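Local coordinates for protein NEQ011 (Nanoarchaeum equitans Kin4-M, PDB 6GQ8) that binds iron and probably reduces superoxide, as a small superoxide reductase of the desulfoferrodoxin family, at residues G20-I25 with I80-L85; P12-E17 with W103-E108; Y49-G54 with K88-A93. One frame throughout, in Å; residues are numbered along the deposited sequence.

Contact 1: residues G20-I25 with I80-L85; sequences GELYKI and IVYAKL
Two tyrosine rings flank this strand pair, on its two sides. The Y23 ring has the carbonyl oxygens of A83 and L85 at its edge. L85 reaches the same ring obliquely, with its CD1 3.7 Å from Y23 CD2. K18 makes a cation-pi contact with this ring. The Y82 ring lies on the other side, with K24. K24 has its CG anti to the backbone N (chi1 176°) and stays extended, so its chain runs alongside the ring. K24 CG is 3.8 Å from Y82 CE1 and 3.7 Å from I80 CG2. L22 crosses Y82 at about a right angle and brings CD1 near its CB. An alanine at Y82 would remove the ring and would probably cost K24 the ring atoms its CB and CG pack on.

Four backbone hydrogen bonds join the strands. Y23 N gives a nearly straight bond of 2.8 Å to A83 O, and A83 N answers to Y23 O. I25 N and V81 O, with V81 N and I25 O, form the second such pair. Beyond the Y23/A83 pair, where the direct pairing stops, a water donates to E21 O and accepts from L85 N. At the surface, E21 and K84 lie side by side and their tips form a salt bridge with a weak hydrogen bond, E21 OE2 to K84 NZ at 3.2 Å.

I80, A83 and K84 also pair with an antiparallel strand of the second subunit. The contact is thus an antiparallel ladder within a three-stranded sheet that continues across a subunit interface, in the beta-sandwich of a superoxide reductase.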
ATOM      1  N   GLY A  20      -0.697  -6.791 -27.436  1.00 75.32           N
ATOM      2  CA  GLY A  20      -1.593  -5.772 -27.956  1.00 77.48           C
ATOM      3  C   GLY A  20      -1.166  -4.393 -27.500  1.00 74.30           C
ATOM      4  O   GLY A  20      -0.016  -3.978 -27.683  1.00 72.16           O
ATOM      5  N   GLU A  21      -2.099  -3.668 -26.881  1.00 73.49           N
ATOM      6  CA  GLU A  21      -1.795  -2.354 -26.332  1.00 74.94           C
ATOM      7  C   GLU A  21      -1.044  -2.432 -25.014  1.00 69.18           C
ATOM      8  O   GLU A  21      -0.486  -1.421 -24.577  1.00 71.72           O
ATOM      9  CB  GLU A  21      -3.084  -1.570 -26.081  1.00 76.79           C
ATOM     10  CG  GLU A  21      -3.887  -1.194 -27.299  1.00 83.60           C
ATOM     11  CD  GLU A  21      -5.147  -0.445 -26.916  1.00 85.44           C
ATOM     12  OE1 GLU A  21      -6.194  -0.661 -27.562  1.00 90.17           O
ATOM     13  OE2 GLU A  21      -5.099   0.333 -25.942  1.00 81.84           O
ATOM     14  N   LEU A  22      -1.008  -3.602 -24.389  1.00 66.31           N
ATOM     15  CA  LEU A  22      -0.535  -3.753 -23.022  1.00 58.25           C
ATOM     16  C   LEU A  22       0.883  -4.305 -22.982  1.00 60.16           C
ATOM     17  O   LEU A  22       1.245  -5.179 -23.777  1.00 59.44           O
ATOM     18  CB  LEU A  22      -1.467  -4.687 -22.248  1.00 58.17           C
ATOM     19  CG  LEU A  22      -2.860  -4.137 -21.942  1.00 59.12           C
ATOM     20  CD1 LEU A  22      -3.657  -5.109 -21.086  1.00 59.39           C
ATOM     21  CD2 LEU A  22      -2.753  -2.785 -21.274  1.00 61.96           C
ATOM     22  N   TYR A  23       1.684  -3.783 -22.059  1.00 53.92           N
ATOM     23  CA  TYR A  23       2.926  -4.434 -21.667  1.00 53.85           C
ATOM     24  C   TYR A  23       2.615  -5.379 -20.514  1.00 51.30           C
ATOM     25  O   TYR A  23       2.075  -4.954 -19.487  1.00 48.77           O
ATOM     26  CB  TYR A  23       3.993  -3.420 -21.253  1.00 50.62           C
ATOM     27  CG  TYR A  23       4.616  -2.652 -22.399  1.00 52.95           C
ATOM     28  CD1 TYR A  23       5.631  -3.214 -23.166  1.00 56.18           C
ATOM     29  CD2 TYR A  23       4.206  -1.359 -22.703  1.00 53.66           C
ATOM     30  CE1 TYR A  23       6.210  -2.514 -24.212  1.00 57.72           C
ATOM     31  CE2 TYR A  23       4.780  -0.654 -23.745  1.00 61.13           C
ATOM     32  CZ  TYR A  23       5.780  -1.236 -24.498  1.00 62.13           C
ATOM     33  OH  TYR A  23       6.351  -0.532 -25.536  1.00 66.49           O
ATOM     34  N   LYS A  24       2.951  -6.654 -20.685  1.00 52.03           N
ATOM     35  CA  LYS A  24       2.812  -7.642 -19.622  1.00 50.90           C
ATOM     36  C   LYS A  24       4.148  -7.717 -18.897  1.00 50.53           C
ATOM     37  O   LYS A  24       5.140  -8.196 -19.455  1.00 49.95           O
ATOM     38  CB  LYS A  24       2.401  -8.998 -20.188  1.00 54.16           C
ATOM     39  CG  LYS A  24       2.335 -10.112 -19.158  1.00 53.76           C
ATOM     40  CD  LYS A  24       2.116 -11.466 -19.822  1.00 57.73           C
ATOM     41  CE  LYS A  24       2.071 -12.587 -18.796  1.00 57.88           C
ATOM     42  NZ  LYS A  24       1.949 -13.923 -19.439  1.00 68.73           N
ATOM     43  N   ILE A  25       4.171  -7.245 -17.656  1.00 45.81           N
ATOM     44  CA  ILE A  25       5.409  -7.001 -16.929  1.00 43.72           C
ATOM     45  C   ILE A  25       5.443  -7.948 -15.739  1.00 46.56           C
ATOM     46  O   ILE A  25       4.639  -7.817 -14.806  1.00 41.65           O
ATOM     47  CB  ILE A  25       5.522  -5.538 -16.479  1.00 41.81           C
ATOM     48  CG1 ILE A  25       5.431  -4.605 -17.691  1.00 43.38           C
ATOM     49  CG2 ILE A  25       6.829  -5.306 -15.743  1.00 40.21           C
ATOM     50  CD1 ILE A  25       5.122  -3.163 -17.334  1.00 42.36           C
ATOM     51  N   ILE A  80       2.708 -10.292 -11.773  1.00 34.38           N
ATOM     52  CA  ILE A  80       2.533  -9.858 -13.151  1.00 37.87           C
ATOM     53  C   ILE A  80       1.503  -8.738 -13.156  1.00 37.97           C
ATOM     54  O   ILE A  80       0.408  -8.894 -12.604  1.00 36.97           O
ATOM     55  CB  ILE A  80       2.094 -11.013 -14.069  1.00 43.54           C
ATOM     56  CG1 ILE A  80       3.049 -12.200 -13.933  1.00 44.67           C
ATOM     57  CG2 ILE A  80       2.032 -10.551 -15.521  1.00 40.20           C
ATOM     58  CD1 ILE A  80       2.770 -13.322 -14.915  1.00 52.41           C
ATOM     59  N   VAL A  81       1.870  -7.600 -13.744  1.00 33.99           N
ATOM     60  CA  VAL A  81       0.968  -6.470 -13.899  1.00 33.52           C
ATOM     61  C   VAL A  81       0.931  -6.103 -15.375  1.00 37.27           C
ATOM     62  O   VAL A  81       1.726  -6.588 -16.182  1.00 36.80           O
ATOM     63  CB  VAL A  81       1.372  -5.249 -13.043  1.00 33.47           C
ATOM     64  CG1 VAL A  81       1.318  -5.590 -11.554  1.00 35.56           C
ATOM     65  CG2 VAL A  81       2.744  -4.730 -13.445  1.00 30.97           C
ATOM     66  N   TYR A  82      -0.006  -5.221 -15.718  1.00 37.79           N
ATOM     67  CA  TYR A  82      -0.296  -4.862 -17.102  1.00 37.59           C
ATOM     68  C   TYR A  82      -0.448  -3.352 -17.179  1.00 36.81           C
ATOM     69  O   TYR A  82      -1.157  -2.761 -16.358  1.00 37.39           O
ATOM     70  CB  TYR A  82      -1.579  -5.540 -17.600  1.00 40.04           C
ATOM     71  CG  TYR A  82      -1.547  -7.051 -17.569  1.00 45.87           C
ATOM     72  CD1 TYR A  82      -1.302  -7.782 -18.723  1.00 44.07           C
ATOM     73  CD2 TYR A  82      -1.768  -7.746 -16.386  1.00 46.54           C
ATOM     74  CE1 TYR A  82      -1.275  -9.163 -18.701  1.00 52.89           C
ATOM     75  CE2 TYR A  82      -1.738  -9.126 -16.352  1.00 49.27           C
ATOM     76  CZ  TYR A  82      -1.494  -9.830 -17.512  1.00 52.64           C
ATOM     77  OH  TYR A  82      -1.468 -11.206 -17.479  1.00 57.79           O
ATOM     78  N   ALA A  83       0.210  -2.730 -18.157  1.00 37.55           N
ATOM     79  CA  ALA A  83       0.186  -1.279 -18.269  1.00 37.13           C
ATOM     80  C   ALA A  83       0.235  -0.856 -19.729  1.00 44.24           C
ATOM     81  O   ALA A  83       0.844  -1.525 -20.568  1.00 46.22           O
ATOM     82  CB  ALA A  83       1.355  -0.638 -17.514  1.00 35.17           C
ATOM     83  N   LYS A  84      -0.414   0.272 -20.012  1.00 40.01           N
ATOM     84  CA  LYS A  84      -0.253   0.992 -21.267  1.00 43.51           C
ATOM     85  C   LYS A  84       0.833   2.040 -21.064  1.00 45.33           C
ATOM     86  O   LYS A  84       0.697   2.913 -20.201  1.00 39.62           O
ATOM     87  CB  LYS A  84      -1.566   1.662 -21.665  1.00 47.28           C
ATOM     88  CG  LYS A  84      -2.727   0.703 -21.847  1.00 51.00           C
ATOM     89  CD  LYS A  84      -3.988   1.426 -22.295  1.00 55.78           C
ATOM     90  CE  LYS A  84      -5.105   0.443 -22.607  1.00 60.10           C
ATOM     91  NZ  LYS A  84      -6.325   1.131 -23.105  1.00 68.05           N
ATOM     92  N   LEU A  85       1.907   1.959 -21.843  1.00 41.89           N
ATOM     93  CA  LEU A  85       3.037   2.867 -21.695  1.00 42.24           C
ATOM     94  C   LEU A  85       3.290   3.582 -23.012  1.00 47.79           C
ATOM     95  O   LEU A  85       3.422   2.937 -24.056  1.00 49.39           O
ATOM     96  CB  LEU A  85       4.294   2.117 -21.248  1.00 40.55           C
ATOM     97  CG  LEU A  85       4.147   1.282 -19.975  1.00 38.33           C
ATOM     98  CD1 LEU A  85       5.418   0.497 -19.702  1.00 40.57           C
ATOM     99  CD2 LEU A  85       3.794   2.174 -18.796  1.00 36.47           C
TER
HETATM  100  O   HOH W   1       1.897   0.366 -24.182  1.00 37.55           O

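Contact 2: residues P12-E17 with W103-E108; sequences PIIEIE and WKTEKE
T105, I14 and K107 carry most of this contact, with P12 and I16 at its two ends. T105 has its OG1 anti to the carbonyl carbon (chi1 -65°). This sets the hydroxyl 3.1 Å from P12 O, to which it gives a weak hydrogen bond. The same OG1 lies 3.5 Å from P12 CD, beside the proline ring. I14 slides past T105 in the opposite direction. Its CD1 comes to 3.5 Å from T105 O and also meets T105 CG2. K107 is extended up to a bend at chi4 (58°). Its CD lies 3.3 Å from I14 O. The same K107 CD packs on I14 CG2 at 3.9 Å and on I16 CD1 at 3.7 Å, so the lysine contributes chiefly its aliphatic chain here. I16 and K107 meet tip to tip. At the far end, P12 CD packs on W103 CB at 4.1 Å.

The two strands run nearly parallel, at 18°, but no backbone hydrogen bonds join them. They belong to different sheets, and their facing side chains pack between the two sheets, as in a beta-sandwich. A93 and L91 of strand 89-97 extend the same packing: P12 and I14 touch A93, and I16 touches L91. I25 of strand 22-29 touches I14, and Y23 touches I16.

On the outward side of strand 103-108, K104 NZ gives a hydrogen bond of 2.8 Å to E106 OE2, within a salt bridge. It arrives from above the carboxylate plane. E106 OE1 is held separately by K90. W103 turns its indole away toward the iron site. There it stacks on the iron ligand H10, and its NE1 makes a weak hydrogen bond to the carbonyl O of H100, another ligand.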
ATOM      1  N   PRO A  12      15.128  -7.438  -8.039  1.00 42.02           N
ATOM      2  CA  PRO A  12      13.846  -7.697  -8.708  1.00 43.31           C
ATOM      3  C   PRO A  12      14.032  -7.795 -10.214  1.00 48.09           C
ATOM      4  O   PRO A  12      14.272  -6.793 -10.893  1.00 55.97           O
ATOM      5  CB  PRO A  12      12.999  -6.478  -8.312  1.00 43.34           C
ATOM      6  CG  PRO A  12      13.994  -5.389  -8.079  1.00 42.15           C
ATOM      7  CD  PRO A  12      15.238  -6.054  -7.545  1.00 41.78           C
ATOM      8  N   ILE A  13      13.914  -9.008 -10.744  1.00 47.79           N
ATOM      9  CA  ILE A  13      14.140  -9.241 -12.167  1.00 47.05           C
ATOM     10  C   ILE A  13      12.886  -8.861 -12.943  1.00 44.95           C
ATOM     11  O   ILE A  13      11.777  -9.283 -12.598  1.00 46.28           O
ATOM     12  CB  ILE A  13      14.528 -10.707 -12.422  1.00 52.01           C
ATOM     13  CG1 ILE A  13      15.813 -11.055 -11.671  1.00 55.70           C
ATOM     14  CG2 ILE A  13      14.692 -10.966 -13.914  1.00 53.94           C
ATOM     15  CD1 ILE A  13      16.966 -10.123 -11.976  1.00 58.19           C
ATOM     16  N   ILE A  14      13.062  -8.078 -14.005  1.00 45.59           N
ATOM     17  CA  ILE A  14      11.957  -7.585 -14.821  1.00 46.80           C
ATOM     18  C   ILE A  14      11.933  -8.352 -16.136  1.00 47.69           C
ATOM     19  O   ILE A  14      12.967  -8.484 -16.802  1.00 50.09           O
ATOM     20  CB  ILE A  14      12.084  -6.073 -15.080  1.00 43.48           C
ATOM     21  CG1 ILE A  14      12.191  -5.304 -13.762  1.00 40.02           C
ATOM     22  CG2 ILE A  14      10.908  -5.570 -15.901  1.00 41.55           C
ATOM     23  CD1 ILE A  14      12.645  -3.873 -13.933  1.00 39.17           C
ATOM     24  N   GLU A  15      10.753  -8.839 -16.517  1.00 49.03           N
ATOM     25  CA  GLU A  15      10.514  -9.388 -17.845  1.00 55.63           C
ATOM     26  C   GLU A  15       9.339  -8.667 -18.490  1.00 57.10           C
ATOM     27  O   GLU A  15       8.347  -8.358 -17.822  1.00 56.39           O
ATOM     28  CB  GLU A  15      10.234 -10.893 -17.809  1.00 62.88           C
ATOM     29  CG  GLU A  15      11.418 -11.737 -17.388  1.00 73.75           C
ATOM     30  CD  GLU A  15      11.149 -13.222 -17.536  1.00 87.45           C
ATOM     31  OE1 GLU A  15       9.990 -13.593 -17.827  1.00 91.63           O
ATOM     32  OE2 GLU A  15      12.099 -14.017 -17.385  1.00 92.68           O
ATOM     33  N   ILE A  16       9.458  -8.400 -19.788  1.00 51.10           N
ATOM     34  CA  ILE A  16       8.490  -7.597 -20.524  1.00 51.65           C
ATOM     35  C   ILE A  16       7.996  -8.391 -21.725  1.00 55.44           C
ATOM     36  O   ILE A  16       8.803  -8.915 -22.501  1.00 60.55           O
ATOM     37  CB  ILE A  16       9.097  -6.257 -20.983  1.00 51.79           C
ATOM     38  CG1 ILE A  16       9.634  -5.469 -19.786  1.00 52.91           C
ATOM     39  CG2 ILE A  16       8.066  -5.433 -21.743  1.00 54.80           C
ATOM     40  CD1 ILE A  16      10.492  -4.283 -20.174  1.00 53.91           C
ATOM     41  N   GLU A  17       6.675  -8.489 -21.871  1.00 55.78           N
ATOM     42  CA  GLU A  17       6.052  -9.047 -23.066  1.00 59.76           C
ATOM     43  C   GLU A  17       4.969  -8.094 -23.543  1.00 59.96           C
ATOM     44  O   GLU A  17       4.119  -7.671 -22.756  1.00 57.55           O
ATOM     45  CB  GLU A  17       5.456 -10.440 -22.832  1.00 63.55           C
ATOM     46  CG  GLU A  17       6.430 -11.468 -22.285  1.00 65.85           C
ATOM     47  CD  GLU A  17       5.825 -12.860 -22.212  1.00 71.83           C
ATOM     48  OE1 GLU A  17       4.710 -13.057 -22.744  1.00 73.01           O
ATOM     49  OE2 GLU A  17       6.471 -13.762 -21.639  1.00 73.34           O
ATOM     50  N   TRP A 103      16.460  -2.721  -3.098  1.00 34.35           N
ATOM     51  CA  TRP A 103      17.197  -3.135  -4.283  1.00 37.65           C
ATOM     52  C   TRP A 103      16.470  -2.642  -5.526  1.00 38.41           C
ATOM     53  O   TRP A 103      15.238  -2.673  -5.584  1.00 39.17           O
ATOM     54  CB  TRP A 103      17.354  -4.658  -4.329  1.00 37.85           C
ATOM     55  CG  TRP A 103      18.063  -5.224  -3.137  1.00 39.67           C
ATOM     56  CD1 TRP A 103      17.531  -5.473  -1.905  1.00 37.24           C
ATOM     57  CD2 TRP A 103      19.437  -5.622  -3.069  1.00 44.59           C
ATOM     58  NE1 TRP A 103      18.492  -5.995  -1.072  1.00 40.79           N
ATOM     59  CE2 TRP A 103      19.671  -6.095  -1.763  1.00 44.91           C
ATOM     60  CE3 TRP A 103      20.492  -5.623  -3.986  1.00 48.72           C
ATOM     61  CZ2 TRP A 103      20.914  -6.569  -1.354  1.00 49.57           C
ATOM     62  CZ3 TRP A 103      21.726  -6.088  -3.576  1.00 52.87           C
ATOM     63  CH2 TRP A 103      21.927  -6.557  -2.272  1.00 53.81           C
ATOM     64  N   LYS A 104      17.238  -2.200  -6.521  1.00 38.68           N
ATOM     65  CA  LYS A 104      16.700  -1.587  -7.728  1.00 37.72           C
ATOM     66  C   LYS A 104      17.175  -2.334  -8.966  1.00 44.23           C
ATOM     67  O   LYS A 104      18.313  -2.813  -9.018  1.00 41.95           O
ATOM     68  CB  LYS A 104      17.118  -0.114  -7.840  1.00 41.15           C
ATOM     69  CG  LYS A 104      16.490   0.621  -9.017  1.00 45.22           C
ATOM     70  CD  LYS A 104      16.922   2.077  -9.077  1.00 49.21           C
ATOM     71  CE  LYS A 104      18.284   2.206  -9.738  1.00 55.34           C
ATOM     72  NZ  LYS A 104      18.595   3.607 -10.138  1.00 62.39           N
ATOM     73  N   THR A 105      16.293  -2.427  -9.961  1.00 43.97           N
ATOM     74  CA  THR A 105      16.624  -2.952 -11.278  1.00 47.25           C
ATOM     75  C   THR A 105      15.961  -2.080 -12.333  1.00 44.97           C
ATOM     76  O   THR A 105      14.806  -1.677 -12.178  1.00 42.97           O
ATOM     77  CB  THR A 105      16.166  -4.410 -11.438  1.00 49.54           C
ATOM     78  OG1 THR A 105      16.892  -5.247 -10.529  1.00 53.29           O
ATOM     79  CG2 THR A 105      16.384  -4.904 -12.864  1.00 51.92           C
ATOM     80  N   GLU A 106      16.695  -1.794 -13.407  1.00 46.25           N
ATOM     81  CA  GLU A 106      16.182  -1.022 -14.528  1.00 49.78           C
ATOM     82  C   GLU A 106      16.206  -1.884 -15.781  1.00 51.08           C
ATOM     83  O   GLU A 106      17.125  -2.687 -15.973  1.00 53.25           O
ATOM     84  CB  GLU A 106      17.003   0.254 -14.751  1.00 54.75           C
ATOM     85  CG  GLU A 106      16.955   1.235 -13.590  1.00 57.58           C
ATOM     86  CD  GLU A 106      17.874   2.428 -13.786  1.00 66.52           C
ATOM     87  OE1 GLU A 106      18.521   2.519 -14.851  1.00 71.05           O
ATOM     88  OE2 GLU A 106      17.946   3.275 -12.873  1.00 69.56           O
ATOM     89  N   LYS A 107      15.191  -1.721 -16.628  1.00 48.39           N
ATOM     90  CA  LYS A 107      15.135  -2.428 -17.899  1.00 52.33           C
ATOM     91  C   LYS A 107      14.573  -1.499 -18.963  1.00 55.21           C
ATOM     92  O   LYS A 107      13.502  -0.914 -18.775  1.00 53.99           O
ATOM     93  CB  LYS A 107      14.272  -3.689 -17.787  1.00 53.73           C
ATOM     94  CG  LYS A 107      14.387  -4.637 -18.968  1.00 57.14           C
ATOM     95  CD  LYS A 107      13.555  -5.884 -18.734  1.00 58.46           C
ATOM     96  CE  LYS A 107      13.861  -6.954 -19.765  1.00 63.06           C
ATOM     97  NZ  LYS A 107      15.302  -7.326 -19.743  1.00 66.99           N
ATOM     98  N   GLU A 108      15.291  -1.373 -20.075  1.00 59.85           N
ATOM     99  CA  GLU A 108      14.829  -0.534 -21.172  1.00 66.89           C
ATOM    100  C   GLU A 108      13.575  -1.122 -21.807  1.00 65.56           C
ATOM    101  O   GLU A 108      13.484  -2.330 -22.043  1.00 64.52           O
ATOM    102  CB  GLU A 108      15.929  -0.377 -22.219  1.00 75.11           C
ATOM    103  CG  GLU A 108      15.896   0.956 -22.944  1.00 83.73           C
ATOM    104  CD  GLU A 108      16.207   2.121 -22.023  1.00 87.07           C
ATOM    105  OE1 GLU A 108      15.607   3.203 -22.206  1.00 89.34           O
ATOM    106  OE2 GLU A 108      17.042   1.952 -21.109  1.00 86.38           O
TER

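Contact 3: residues Y49-G54 with K88-A93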
ATOM      1  N   TYR A  49       8.056   1.420 -11.547  1.00 26.25           N
ATOM      2  CA  TYR A  49       7.952   2.729 -12.172  1.00 30.07           C
ATOM      3  C   TYR A  49       8.292   2.629 -13.653  1.00 32.28           C
ATOM      4  O   TYR A  49       9.016   1.726 -14.084  1.00 35.95           O
ATOM      5  CB  TYR A  49       8.893   3.744 -11.513  1.00 30.47           C
ATOM      6  CG  TYR A  49       8.686   3.932 -10.025  1.00 31.25           C
ATOM      7  CD1 TYR A  49       7.884   4.959  -9.538  1.00 29.17           C
ATOM      8  CD2 TYR A  49       9.309   3.098  -9.109  1.00 31.02           C
ATOM      9  CE1 TYR A  49       7.700   5.141  -8.176  1.00 29.32           C
ATOM     10  CE2 TYR A  49       9.133   3.272  -7.745  1.00 27.87           C
ATOM     11  CZ  TYR A  49       8.329   4.295  -7.287  1.00 29.76           C
ATOM     12  OH  TYR A  49       8.150   4.466  -5.937  1.00 35.59           O
ATOM     13  N   PHE A  50       7.762   3.570 -14.429  1.00 36.01           N
ATOM     14  CA  PHE A  50       8.179   3.778 -15.810  1.00 34.74           C
ATOM     15  C   PHE A  50       8.665   5.212 -15.933  1.00 40.81           C
ATOM     16  O   PHE A  50       7.925   6.149 -15.616  1.00 36.08           O
ATOM     17  CB  PHE A  50       7.044   3.503 -16.798  1.00 35.85           C
ATOM     18  CG  PHE A  50       7.394   3.835 -18.225  1.00 42.14           C
ATOM     19  CD1 PHE A  50       8.489   3.247 -18.837  1.00 41.76           C
ATOM     20  CD2 PHE A  50       6.627   4.729 -18.954  1.00 41.59           C
ATOM     21  CE1 PHE A  50       8.817   3.546 -20.149  1.00 48.29           C
ATOM     22  CE2 PHE A  50       6.947   5.031 -20.270  1.00 49.75           C
ATOM     23  CZ  PHE A  50       8.044   4.439 -20.868  1.00 49.87           C
ATOM     24  N   GLU A  51       9.913   5.379 -16.363  1.00 38.80           N
ATOM     25  CA  GLU A  51      10.498   6.700 -16.566  1.00 46.57           C
ATOM     26  C   GLU A  51      10.673   6.930 -18.060  1.00 49.40           C
ATOM     27  O   GLU A  51      11.695   6.533 -18.638  1.00 49.60           O
ATOM     28  CB  GLU A  51      11.836   6.833 -15.835  1.00 47.20           C
ATOM     29  CG  GLU A  51      12.418   8.235 -15.893  1.00 52.34           C
ATOM     30  CD  GLU A  51      13.746   8.356 -15.171  1.00 57.62           C
ATOM     31  OE1 GLU A  51      13.965   7.613 -14.189  1.00 57.47           O
ATOM     32  OE2 GLU A  51      14.570   9.200 -15.584  1.00 63.95           O
ATOM     33  N   PRO A  52       9.705   7.550 -18.733  1.00 56.11           N
ATOM     34  CA  PRO A  52       9.892   7.863 -20.153  1.00 60.78           C
ATOM     35  C   PRO A  52      11.062   8.816 -20.331  1.00 64.37           C
ATOM     36  O   PRO A  52      11.317   9.680 -19.490  1.00 64.54           O
ATOM     37  CB  PRO A  52       8.562   8.507 -20.560  1.00 61.90           C
ATOM     38  CG  PRO A  52       7.937   8.960 -19.280  1.00 59.69           C
ATOM     39  CD  PRO A  52       8.413   8.029 -18.213  1.00 55.57           C
ATOM     40  N   GLU A  53      11.789   8.631 -21.430  1.00 68.97           N
ATOM     41  CA  GLU A  53      13.003   9.398 -21.677  1.00 73.26           C
ATOM     42  C   GLU A  53      12.717  10.894 -21.651  1.00 70.09           C
ATOM     43  O   GLU A  53      11.864  11.390 -22.393  1.00 70.16           O
ATOM     44  CB  GLU A  53      13.614   8.980 -23.013  1.00 81.80           C
ATOM     45  CG  GLU A  53      12.611   8.860 -24.149  1.00 88.77           C
ATOM     46  CD  GLU A  53      13.197   8.181 -25.372  1.00 98.99           C
ATOM     47  OE1 GLU A  53      14.074   7.307 -25.202  1.00101.46           O
ATOM     48  OE2 GLU A  53      12.785   8.522 -26.501  1.00103.71           O
ATOM     49  N   GLY A  54      13.428  11.606 -20.779  1.00 68.75           N
ATOM     50  CA  GLY A  54      13.256  13.035 -20.635  1.00 69.80           C
ATOM     51  C   GLY A  54      12.127  13.462 -19.725  1.00 67.41           C
ATOM     52  O   GLY A  54      11.829  14.661 -19.662  1.00 71.70           O
ATOM     53  N   LYS A  88       9.231   5.606 -25.443  1.00 61.94           N
ATOM     54  CA  LYS A  88      10.339   4.782 -24.995  1.00 61.74           C
ATOM     55  C   LYS A  88      10.864   5.279 -23.654  1.00 56.37           C
ATOM     56  O   LYS A  88      10.664   6.432 -23.264  1.00 52.39           O
ATOM     57  CB  LYS A  88      11.456   4.767 -26.040  1.00 70.65           C
ATOM     58  CG  LYS A  88      11.051   4.059 -27.324  1.00 74.91           C
ATOM     59  CD  LYS A  88      12.215   3.899 -28.285  1.00 81.51           C
ATOM     60  CE  LYS A  88      11.792   3.106 -29.513  1.00 84.29           C
ATOM     61  NZ  LYS A  88      12.878   3.007 -30.525  1.00 88.86           N
ATOM     62  N   GLY A  89      11.548   4.382 -22.953  1.00 64.40           N
ATOM     63  CA  GLY A  89      12.054   4.686 -21.630  1.00 61.88           C
ATOM     64  C   GLY A  89      12.542   3.414 -20.967  1.00 59.99           C
ATOM     65  O   GLY A  89      12.831   2.424 -21.640  1.00 63.59           O
ATOM     66  N   LYS A  90      12.618   3.449 -19.642  1.00 56.72           N
ATOM     67  CA  LYS A  90      13.052   2.288 -18.881  1.00 54.77           C
ATOM     68  C   LYS A  90      12.098   2.027 -17.727  1.00 47.92           C
ATOM     69  O   LYS A  90      11.597   2.962 -17.093  1.00 45.09           O
ATOM     70  CB  LYS A  90      14.480   2.466 -18.347  1.00 59.25           C
ATOM     71  CG  LYS A  90      14.677   3.665 -17.436  1.00 61.95           C
ATOM     72  CD  LYS A  90      16.141   3.812 -17.057  1.00 69.17           C
ATOM     73  CE  LYS A  90      16.367   4.997 -16.135  1.00 72.53           C
ATOM     74  NZ  LYS A  90      17.802   5.123 -15.755  1.00 77.04           N
ATOM     75  N   LEU A  91      11.851   0.749 -17.462  1.00 43.72           N
ATOM     76  CA  LEU A  91      11.108   0.335 -16.283  1.00 44.89           C
ATOM     77  C   LEU A  91      12.052   0.231 -15.095  1.00 45.20           C
ATOM     78  O   LEU A  91      13.211  -0.169 -15.229  1.00 47.66           O
ATOM     79  CB  LEU A  91      10.413  -1.006 -16.524  1.00 44.59           C
ATOM     80  CG  LEU A  91       9.259  -0.981 -17.527  1.00 43.02           C
ATOM     81  CD1 LEU A  91       8.707  -2.377 -17.744  1.00 43.95           C
ATOM     82  CD2 LEU A  91       8.166  -0.055 -17.028  1.00 40.17           C
ATOM     83  N   ILE A  92      11.543   0.585 -13.920  1.00 40.85           N
ATOM     84  CA  ILE A  92      12.336   0.579 -12.698  1.00 39.87           C
ATOM     85  C   ILE A  92      11.571  -0.205 -11.645  1.00 36.24           C
ATOM     86  O   ILE A  92      10.428   0.136 -11.319  1.00 36.86           O
ATOM     87  CB  ILE A  92      12.645   2.002 -12.202  1.00 39.89           C
ATOM     88  CG1 ILE A  92      13.372   2.802 -13.289  1.00 41.42           C
ATOM     89  CG2 ILE A  92      13.477   1.956 -10.928  1.00 42.81           C
ATOM     90  CD1 ILE A  92      13.538   4.273 -12.968  1.00 43.24           C
ATOM     91  N   ALA A  93      12.189  -1.263 -11.129  1.00 38.63           N
ATOM     92  CA  ALA A  93      11.609  -2.070 -10.069  1.00 33.24           C
ATOM     93  C   ALA A  93      12.411  -1.856  -8.797  1.00 32.87           C
ATOM     94  O   ALA A  93      13.645  -1.913  -8.820  1.00 33.42           O
ATOM     95  CB  ALA A  93      11.589  -3.553 -10.444  1.00 37.49           C
TER
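Backbone hydrogen bonds come first. Y49 N binds I92 O at 2.7 Å, nearly straight, and I92 N returns to Y49 O from above its carbonyl plane. E51 N reaches K90 O at 3.0 Å, almost along the C=O axis. The return bond from K90 N to E51 O is weak. These four bonds make an antiparallel ladder between strands 43-52 and 89-97 in the mixed sheet of the sandwich. Just beyond it, past P52, E53 N reaches a lone pair of K88 O at 3.1 Å.

Apolar packing centres on F50. Its CG is anti to the backbone N (chi1 174°), which lays the ring along the neighbouring strand. F50 CB meets L91 CD2 at 3.7 Å, and F50 CE1 lies 3.7 Å from G89 CA. P52 N sits over the centre of one ring face. At G89 a side chain would clash with F50 CE1, E51 O and P52 CA. Y49 and I92 pack CB to CB on the other side of the sheet. There I92 CD1 also lies 3.6 Å from E51 OE1. Y49 packs on W45 and I92 on M1, both of the third subunit.

Among charged groups, E51 lies beside K90, but E51 OE1 is 4.8 Å from K90 NZ, so their charged atoms do not touch. The ammonium of K90 is salt-bridged to E106.

Contacts 2 and 3 have centres about 10 Å apart. Contact 1 has its centre about 14 Å from that of contact 2 and 13 Å from that of contact 3. Contact 1 lies in the three-stranded sheet and contact 3 in the five-stranded one. Contact 2 joins the two sheets. Strand 12-19 neighbours 22-29 of contact 1, and strand 101-108 neighbours 89-97 of contact 3. Contact 2 uses the first and last segments in chain order, and the segments of contacts 1 and 3 alternate between them. Contact 2 therefore brings residues near both chain ends together between the sheets. I25 and L85 packing on L91, and L85 on F50, continue that junction.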